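Local coordinates for protein O-methyltransferase (Bacillus halodurans, PDB 2GPY) that probably transfers a methyl group from S-adenosylmethionine to a hydroxyl of an acceptor not yet identified, as expected of a Rossmann-like O-methyltransferase, at residues V150-F163 with I201-E215. Residues are numbered along the deposited sequence; the frame is centred on the assembly and turned at random.
Sequences VRPGGLILSDNVLF and IFPVGDGIAISIKRE. With MG (magnesium ion), chain G; ZN (zinc ion), chain H.
Leu-157 and Ile-210 lie side by side on one face of the antiparallel strands 154-159 and 208-213, CD2 of Leu-157 reaching to 3.8 Å from CG1 of Ile-210. Leu-155 and Ile-212 pair likewise on this greasy face, where helix 40-53 covers both leucines. Ile-156/Ser-211 and Ser-158/Ala-209 are the hydrogen-bonded pairs (Ser-211 N to Ile-156 O 2.8 Å), joining antiparallel strand 208-213 to the 3-2-1-4-5-7-6 sheet characteristic of Rossmann-like methyltransferases. On the other face, with Ile-156, sit the smaller Ser-158, Ala-209 and Ser-211; both serine hydroxyls share one water with Ile-156 O, and Tyr-139 and Thr-199 bond Ser-158 and Ser-211 respectively. Packing is tightest at the loop end, where CG2 of Val-161 presses to 3.2 Å from Gly-207 C; Gly-207, lacking a side chain, lets Val-161 and Leu-162 come this close. Asp-206 O accepts from both Leu-162 N (2.9 Å) and Phe-163 N (3.0 Å). Looser and more open to solvent is turn 151-154, where Pro-152 is exposed; extended Lys-213 runs past it, NZ meeting Val-150 O at 2.9 Å and also bonding Ser-147 O. At the opposite end Asn-160 OD1 and Asp-206 OD2 bind magnesium at 2.0 and 2.1 Å, with four waters completing six ligands; Asp-133 holds Asn-160 ND2. Asp-206 OD1 takes a zinc ion. Two hard oxygen donors, one anionic, suit magnesium, which lies near the probable Asp-133, Asp-159, Asn-160 site of cation-dependent O-methyltransferases but shares only Asn-160 as direct ligand, leaving its catalytic relevance open.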
ATOM      1  N   VAL B 150      14.152   4.730   9.376  1.00 40.15           N
ATOM      2  CA  VAL B 150      13.111   4.937   8.370  1.00 38.62           C
ATOM      3  C   VAL B 150      12.523   6.372   8.515  1.00 38.32           C
ATOM      4  O   VAL B 150      12.253   6.830   9.627  1.00 36.94           O
ATOM      5  CB  VAL B 150      11.982   3.908   8.572  1.00 38.96           C
ATOM      6  CG1 VAL B 150      10.781   4.168   7.617  1.00 36.00           C
ATOM      7  CG2 VAL B 150      12.538   2.441   8.415  1.00 37.43           C
ATOM      8  N   ARG B 151      12.319   7.064   7.401  1.00 38.31           N
ATOM      9  CA  ARG B 151      11.756   8.435   7.424  1.00 39.27           C
ATOM     10  C   ARG B 151      10.291   8.406   7.873  1.00 38.69           C
ATOM     11  O   ARG B 151       9.634   7.400   7.703  1.00 38.27           O
ATOM     12  CB  ARG B 151      11.846   9.085   6.040  1.00 39.23           C
ATOM     13  CG  ARG B 151      11.077   8.365   4.970  1.00 41.57           C
ATOM     14  CD  ARG B 151      10.626   9.281   3.841  1.00 43.93           C
ATOM     15  NE  ARG B 151       9.889   8.519   2.822  1.00 42.29           N
ATOM     16  CZ  ARG B 151       8.571   8.573   2.653  1.00 44.80           C
ATOM     17  NH1 ARG B 151       7.826   9.365   3.429  1.00 43.33           N
ATOM     18  NH2 ARG B 151       8.002   7.849   1.699  1.00 46.94           N
ATOM     19  N   PRO B 152       9.784   9.504   8.475  1.00 39.35           N
ATOM     20  CA  PRO B 152       8.342   9.641   8.686  1.00 38.91           C
ATOM     21  C   PRO B 152       7.598   9.448   7.373  1.00 39.06           C
ATOM     22  O   PRO B 152       8.043   9.933   6.323  1.00 39.22           O
ATOM     23  CB  PRO B 152       8.194  11.087   9.184  1.00 39.48           C
ATOM     24  CG  PRO B 152       9.483  11.394   9.826  1.00 39.61           C
ATOM     25  CD  PRO B 152      10.532  10.646   9.042  1.00 39.65           C
ATOM     26  N   GLY B 153       6.501   8.699   7.426  1.00 39.01           N
ATOM     27  CA  GLY B 153       5.736   8.361   6.235  1.00 38.67           C
ATOM     28  C   GLY B 153       6.278   7.150   5.500  1.00 38.61           C
ATOM     29  O   GLY B 153       5.633   6.630   4.575  1.00 39.56           O
ATOM     30  N   GLY B 154       7.460   6.694   5.909  1.00 38.36           N
ATOM     31  CA  GLY B 154       8.080   5.519   5.329  1.00 37.14           C
ATOM     32  C   GLY B 154       7.438   4.255   5.845  1.00 36.49           C
ATOM     33  O   GLY B 154       6.543   4.305   6.664  1.00 36.72           O
ATOM     34  N   LEU B 155       7.919   3.117   5.373  1.00 36.77           N
ATOM     35  CA  LEU B 155       7.274   1.835   5.619  1.00 36.78           C
ATOM     36  C   LEU B 155       8.229   0.851   6.244  1.00 36.86           C
ATOM     37  O   LEU B 155       9.369   0.722   5.816  1.00 38.20           O
ATOM     38  CB  LEU B 155       6.822   1.202   4.299  1.00 36.91           C
ATOM     39  CG  LEU B 155       5.945   2.111   3.432  1.00 38.86           C
ATOM     40  CD1 LEU B 155       5.618   1.472   2.062  1.00 39.92           C
ATOM     41  CD2 LEU B 155       4.657   2.505   4.182  1.00 39.21           C
ATOM     42  N   ILE B 156       7.717   0.094   7.192  1.00 37.35           N
ATOM     43  CA  ILE B 156       8.364  -1.136   7.603  1.00 37.19           C
ATOM     44  C   ILE B 156       7.471  -2.283   7.140  1.00 37.58           C
ATOM     45  O   ILE B 156       6.284  -2.349   7.486  1.00 36.11           O
ATOM     46  CB  ILE B 156       8.621  -1.186   9.122  1.00 37.46           C
ATOM     47  CG1 ILE B 156       9.509   0.002   9.507  1.00 38.25           C
ATOM     48  CG2 ILE B 156       9.361  -2.519   9.470  1.00 37.32           C
ATOM     49  CD1 ILE B 156       9.705   0.179  10.957  1.00 43.26           C
ATOM     50  N   LEU B 157       8.042  -3.161   6.323  1.00 37.46           N
ATOM     51  CA  LEU B 157       7.306  -4.306   5.788  1.00 39.41           C
ATOM     52  C   LEU B 157       7.809  -5.562   6.481  1.00 39.88           C
ATOM     53  O   LEU B 157       9.033  -5.817   6.513  1.00 39.55           O
ATOM     54  CB  LEU B 157       7.545  -4.424   4.277  1.00 39.76           C
ATOM     55  CG  LEU B 157       7.269  -3.164   3.472  1.00 42.58           C
ATOM     56  CD1 LEU B 157       7.778  -3.378   2.032  1.00 47.18           C
ATOM     57  CD2 LEU B 157       5.804  -2.822   3.524  1.00 45.44           C
ATOM     58  N   SER B 158       6.896  -6.334   7.067  1.00 40.35           N
ATOM     59  CA  SER B 158       7.297  -7.581   7.729  1.00 41.11           C
ATOM     60  C   SER B 158       6.698  -8.783   6.988  1.00 41.32           C
ATOM     61  O   SER B 158       5.480  -8.893   6.887  1.00 41.24           O
ATOM     62  CB  SER B 158       6.816  -7.607   9.174  1.00 41.32           C
ATOM     63  OG  SER B 158       7.255  -6.491   9.936  1.00 42.12           O
ATOM     64  N   ASP B 159       7.547  -9.668   6.473  1.00 40.50           N
ATOM     65  CA  ASP B 159       7.095 -10.900   5.834  1.00 39.65           C
ATOM     66  C   ASP B 159       6.743 -11.978   6.878  1.00 39.73           C
ATOM     67  O   ASP B 159       7.234 -11.924   8.017  1.00 38.50           O
ATOM     68  CB  ASP B 159       8.199 -11.432   4.901  1.00 40.45           C
ATOM     69  CG  ASP B 159       7.693 -12.501   3.950  1.00 42.25           C
ATOM     70  OD1 ASP B 159       6.452 -12.638   3.781  1.00 44.73           O
ATOM     71  OD2 ASP B 159       8.546 -13.217   3.389  1.00 46.04           O
ATOM     72  N   ASN B 160       5.914 -12.948   6.476  1.00 38.17           N
ATOM     73  CA  ASN B 160       5.631 -14.142   7.269  1.00 38.71           C
ATOM     74  C   ASN B 160       4.961 -13.863   8.605  1.00 38.43           C
ATOM     75  O   ASN B 160       5.221 -14.561   9.607  1.00 38.15           O
ATOM     76  CB  ASN B 160       6.906 -15.015   7.446  1.00 38.09           C
ATOM     77  CG  ASN B 160       7.489 -15.460   6.118  1.00 39.59           C
ATOM     78  OD1 ASN B 160       6.773 -16.037   5.285  1.00 40.17           O
ATOM     79  ND2 ASN B 160       8.802 -15.200   5.897  1.00 40.24           N
ATOM     80  N   VAL B 161       4.055 -12.877   8.608  1.00 38.43           N
ATOM     81  CA  VAL B 161       3.340 -12.472   9.820  1.00 39.54           C
ATOM     82  C   VAL B 161       2.083 -13.316  10.126  1.00 40.79           C
ATOM     83  O   VAL B 161       1.601 -13.296  11.269  1.00 41.01           O
ATOM     84  CB  VAL B 161       2.927 -10.960   9.812  1.00 39.28           C
ATOM     85  CG1 VAL B 161       4.145 -10.053   9.751  1.00 38.17           C
ATOM     86  CG2 VAL B 161       2.003 -10.673   8.664  1.00 39.42           C
ATOM     87  N   LEU B 162       1.533 -14.008   9.123  1.00 41.51           N
ATOM     88  CA  LEU B 162       0.382 -14.886   9.357  1.00 43.16           C
ATOM     89  C   LEU B 162       0.732 -16.380   9.360  1.00 45.29           C
ATOM     90  O   LEU B 162       0.163 -17.135  10.154  1.00 46.06           O
ATOM     91  CB  LEU B 162      -0.767 -14.614   8.376  1.00 42.71           C
ATOM     92  CG  LEU B 162      -1.428 -13.234   8.446  1.00 41.87           C
ATOM     93  CD1 LEU B 162      -2.382 -13.058   7.261  1.00 42.79           C
ATOM     94  CD2 LEU B 162      -2.151 -12.975   9.786  1.00 42.07           C
ATOM     95  N   PHE B 163       1.642 -16.799   8.478  1.00 46.57           N
ATOM     96  CA  PHE B 163       2.052 -18.209   8.359  1.00 48.24           C
ATOM     97  C   PHE B 163       3.558 -18.363   8.489  1.00 48.53           C
ATOM     98  O   PHE B 163       4.319 -17.529   7.991  1.00 48.94           O
ATOM     99  CB  PHE B 163       1.584 -18.821   7.028  1.00 49.20           C
ATOM    100  CG  PHE B 163       0.092 -18.981   6.929  1.00 51.24           C
ATOM    101  CD1 PHE B 163      -0.554 -20.055   7.562  1.00 53.73           C
ATOM    102  CD2 PHE B 163      -0.676 -18.062   6.217  1.00 53.40           C
ATOM    103  CE1 PHE B 163      -1.942 -20.212   7.488  1.00 54.88           C
ATOM    104  CE2 PHE B 163      -2.072 -18.205   6.140  1.00 55.48           C
ATOM    105  CZ  PHE B 163      -2.707 -19.282   6.777  1.00 53.26           C
ATOM    106  N   ILE B 201      -2.188  -5.676   8.670  1.00 41.33           N
ATOM    107  CA  ILE B 201      -1.696  -6.948   8.116  1.00 42.11           C
ATOM    108  C   ILE B 201      -2.494  -7.281   6.882  1.00 42.97           C
ATOM    109  O   ILE B 201      -3.722  -7.331   6.956  1.00 42.41           O
ATOM    110  CB  ILE B 201      -1.836  -8.125   9.118  1.00 43.51           C
ATOM    111  CG1 ILE B 201      -0.950  -7.868  10.371  1.00 41.87           C
ATOM    112  CG2 ILE B 201      -1.422  -9.452   8.404  1.00 43.00           C
ATOM    113  CD1 ILE B 201      -1.233  -8.775  11.501  1.00 48.00           C
ATOM    114  N   PHE B 202      -1.805  -7.488   5.754  1.00 43.68           N
ATOM    115  CA  PHE B 202      -2.470  -7.814   4.483  1.00 44.42           C
ATOM    116  C   PHE B 202      -2.412  -9.317   4.231  1.00 43.79           C
ATOM    117  O   PHE B 202      -1.343  -9.904   4.332  1.00 43.49           O
ATOM    118  CB  PHE B 202      -1.807  -7.077   3.309  1.00 46.01           C
ATOM    119  CG  PHE B 202      -2.226  -5.626   3.163  1.00 49.05           C
ATOM    120  CD1 PHE B 202      -3.183  -5.057   4.009  1.00 51.57           C
ATOM    121  CD2 PHE B 202      -1.695  -4.842   2.144  1.00 52.64           C
ATOM    122  CE1 PHE B 202      -3.568  -3.720   3.873  1.00 51.53           C
ATOM    123  CE2 PHE B 202      -2.076  -3.505   1.993  1.00 53.52           C
ATOM    124  CZ  PHE B 202      -3.022  -2.946   2.863  1.00 51.64           C
ATOM    125  N   PRO B 203      -3.560  -9.938   3.897  1.00 43.58           N
ATOM    126  CA  PRO B 203      -3.629 -11.386   3.707  1.00 43.52           C
ATOM    127  C   PRO B 203      -3.173 -11.810   2.302  1.00 43.56           C
ATOM    128  O   PRO B 203      -3.983 -12.314   1.501  1.00 43.67           O
ATOM    129  CB  PRO B 203      -5.122 -11.688   3.911  1.00 42.88           C
ATOM    130  CG  PRO B 203      -5.816 -10.455   3.425  1.00 43.96           C
ATOM    131  CD  PRO B 203      -4.871  -9.296   3.679  1.00 43.39           C
ATOM    132  N   VAL B 204      -1.896 -11.591   2.018  1.00 43.02           N
ATOM    133  CA  VAL B 204      -1.290 -11.997   0.764  1.00 43.47           C
ATOM    134  C   VAL B 204      -0.003 -12.765   1.075  1.00 43.07           C
ATOM    135  O   VAL B 204       0.724 -12.414   2.011  1.00 42.65           O
ATOM    136  CB  VAL B 204      -1.009 -10.782  -0.137  1.00 44.09           C
ATOM    137  CG1 VAL B 204      -0.098  -9.753   0.562  1.00 44.35           C
ATOM    138  CG2 VAL B 204      -0.449 -11.221  -1.444  1.00 45.43           C
ATOM    139  N   GLY B 205       0.273 -13.803   0.292  1.00 42.45           N
ATOM    140  CA  GLY B 205       1.403 -14.687   0.569  1.00 41.64           C
ATOM    141  C   GLY B 205       1.249 -15.262   1.963  1.00 41.14           C
ATOM    142  O   GLY B 205       0.185 -15.772   2.309  1.00 41.01           O
ATOM    143  N   ASP B 206       2.305 -15.153   2.771  1.00 40.09           N
ATOM    144  CA  ASP B 206       2.301 -15.656   4.150  1.00 39.35           C
ATOM    145  C   ASP B 206       1.886 -14.594   5.182  1.00 39.61           C
ATOM    146  O   ASP B 206       2.085 -14.761   6.387  1.00 39.68           O
ATOM    147  CB  ASP B 206       3.689 -16.248   4.471  1.00 38.88           C
ATOM    148  CG  ASP B 206       3.939 -17.555   3.738  1.00 38.02           C
ATOM    149  OD1 ASP B 206       2.942 -18.242   3.432  1.00 38.68           O
ATOM    150  OD2 ASP B 206       5.108 -17.928   3.474  1.00 36.14           O
ATOM    151  N   GLY B 207       1.296 -13.501   4.702  1.00 39.88           N
ATOM    152  CA  GLY B 207       0.976 -12.364   5.556  1.00 40.47           C
ATOM    153  C   GLY B 207       2.118 -11.362   5.511  1.00 41.90           C
ATOM    154  O   GLY B 207       3.307 -11.723   5.710  1.00 41.07           O
ATOM    155  N   ILE B 208       1.763 -10.123   5.192  1.00 41.95           N
ATOM    156  CA  ILE B 208       2.710  -9.027   5.168  1.00 42.43           C
ATOM    157  C   ILE B 208       2.148  -7.923   6.042  1.00 43.41           C
ATOM    158  O   ILE B 208       1.033  -7.452   5.794  1.00 43.38           O
ATOM    159  CB  ILE B 208       2.914  -8.478   3.766  1.00 43.19           C
ATOM    160  CG1 ILE B 208       3.369  -9.594   2.791  1.00 43.05           C
ATOM    161  CG2 ILE B 208       3.964  -7.324   3.812  1.00 43.71           C
ATOM    162  CD1 ILE B 208       3.402  -9.118   1.338  1.00 45.64           C
ATOM    163  N   ALA B 209       2.890  -7.531   7.076  1.00 42.88           N
ATOM    164  CA  ALA B 209       2.469  -6.368   7.860  1.00 42.91           C
ATOM    165  C   ALA B 209       3.085  -5.142   7.223  1.00 42.80           C
ATOM    166  O   ALA B 209       4.267  -5.162   6.826  1.00 42.93           O
ATOM    167  CB  ALA B 209       2.928  -6.497   9.277  1.00 43.90           C
ATOM    168  N   ILE B 210       2.283  -4.101   7.073  1.00 41.54           N
ATOM    169  CA  ILE B 210       2.765  -2.827   6.527  1.00 41.19           C
ATOM    170  C   ILE B 210       2.586  -1.793   7.615  1.00 39.93           C
ATOM    171  O   ILE B 210       1.461  -1.429   7.971  1.00 39.29           O
ATOM    172  CB  ILE B 210       1.987  -2.420   5.286  1.00 42.04           C
ATOM    173  CG1 ILE B 210       2.119  -3.528   4.229  1.00 43.57           C
ATOM    174  CG2 ILE B 210       2.528  -1.122   4.714  1.00 42.46           C
ATOM    175  CD1 ILE B 210       0.825  -3.788   3.603  1.00 51.29           C
ATOM    176  N   SER B 211       3.705  -1.372   8.184  1.00 38.81           N
ATOM    177  CA  SER B 211       3.689  -0.378   9.247  1.00 38.35           C
ATOM    178  C   SER B 211       4.089   0.954   8.654  1.00 37.98           C
ATOM    179  O   SER B 211       5.183   1.090   8.112  1.00 38.37           O
ATOM    180  CB  SER B 211       4.684  -0.777  10.358  1.00 38.74           C
ATOM    181  OG  SER B 211       4.414  -2.091  10.816  1.00 39.98           O
ATOM    182  N   ILE B 212       3.201   1.940   8.730  1.00 35.26           N
ATOM    183  CA  ILE B 212       3.505   3.243   8.187  1.00 34.83           C
ATOM    184  C   ILE B 212       3.935   4.193   9.311  1.00 34.75           C
ATOM    185  O   ILE B 212       3.188   4.442  10.254  1.00 33.27           O
ATOM    186  CB  ILE B 212       2.282   3.855   7.449  1.00 34.77           C
ATOM    187  CG1 ILE B 212       1.671   2.814   6.480  1.00 33.78           C
ATOM    188  CG2 ILE B 212       2.689   5.143   6.711  1.00 33.88           C
ATOM    189  CD1 ILE B 212       0.463   3.393   5.668  1.00 35.71           C
ATOM    190  N   LYS B 213       5.130   4.742   9.166  1.00 34.21           N
ATOM    191  CA  LYS B 213       5.724   5.542  10.233  1.00 35.12           C
ATOM    192  C   LYS B 213       5.017   6.876  10.351  1.00 36.12           C
ATOM    193  O   LYS B 213       4.871   7.617   9.367  1.00 35.25           O
ATOM    194  CB  LYS B 213       7.225   5.723  10.012  1.00 34.74           C
ATOM    195  CG  LYS B 213       7.922   6.362  11.217  1.00 35.44           C
ATOM    196  CD  LYS B 213       9.409   6.186  11.148  1.00 34.38           C
ATOM    197  CE  LYS B 213      10.028   6.528  12.498  1.00 33.29           C
ATOM    198  NZ  LYS B 213      11.509   6.430  12.413  1.00 33.64           N
ATOM    199  N   ARG B 214       4.560   7.163  11.578  1.00 37.78           N
ATOM    200  CA  ARG B 214       3.839   8.395  11.876  1.00 39.35           C
ATOM    201  C   ARG B 214       4.805   9.562  11.938  1.00 40.07           C
ATOM    202  O   ARG B 214       6.013   9.372  12.150  1.00 40.21           O
ATOM    203  CB  ARG B 214       3.065   8.282  13.195  1.00 39.75           C
ATOM    204  CG  ARG B 214       1.890   7.325  13.139  1.00 43.20           C
ATOM    205  CD  ARG B 214       0.949   7.513  14.319  1.00 49.41           C
ATOM    206  NE  ARG B 214      -0.239   6.680  14.145  1.00 55.43           N
ATOM    207  CZ  ARG B 214      -0.380   5.454  14.647  1.00 57.94           C
ATOM    208  NH1 ARG B 214       0.584   4.923  15.387  1.00 59.04           N
ATOM    209  NH2 ARG B 214      -1.497   4.765  14.425  1.00 59.59           N
ATOM    210  N   GLU B 215       4.265  10.766  11.761  1.00 40.89           N
ATOM    211  CA  GLU B 215       5.052  11.990  11.750  1.00 42.32           C
ATOM    212  C   GLU B 215       5.805  12.244  13.062  1.00 42.91           C
ATOM    213  O   GLU B 215       5.203  12.417  14.123  1.00 43.65           O
ATOM    214  CB  GLU B 215       4.153  13.181  11.401  1.00 42.40           C
ATOM    215  CG  GLU B 215       4.813  14.537  11.585  1.00 44.31           C
ATOM    216  CD  GLU B 215       4.476  15.496  10.467  1.00 45.46           C
ATOM    217  OE1 GLU B 215       4.094  15.019   9.371  1.00 47.50           O
ATOM    218  OE2 GLU B 215       4.596  16.719  10.672  1.00 47.79           O
TER
HETATM  219 MG    MG G 301       7.073 -17.200   3.620  1.00 35.75          MG
HETATM  220 ZN    ZN H 302       3.351 -20.005   2.358  0.75 41.04          ZN
HETATM  221  O   HOH W   1       5.782  -4.238   9.612  1.00 27.91           O
HETATM  222  O   HOH W   2       4.246 -13.328   1.838  1.00 44.66           O
HETATM  223  O   HOH W   3       6.594 -15.617   2.205  1.00 33.22           O
HETATM  224  O   HOH W   4       9.135 -16.864   3.387  1.00 42.17           O
HETATM  225  O   HOH W   5       7.775 -18.766   4.749  1.00 44.15           O
HETATM  226  O   HOH W   6       7.228 -18.500   2.041  1.00 46.90           O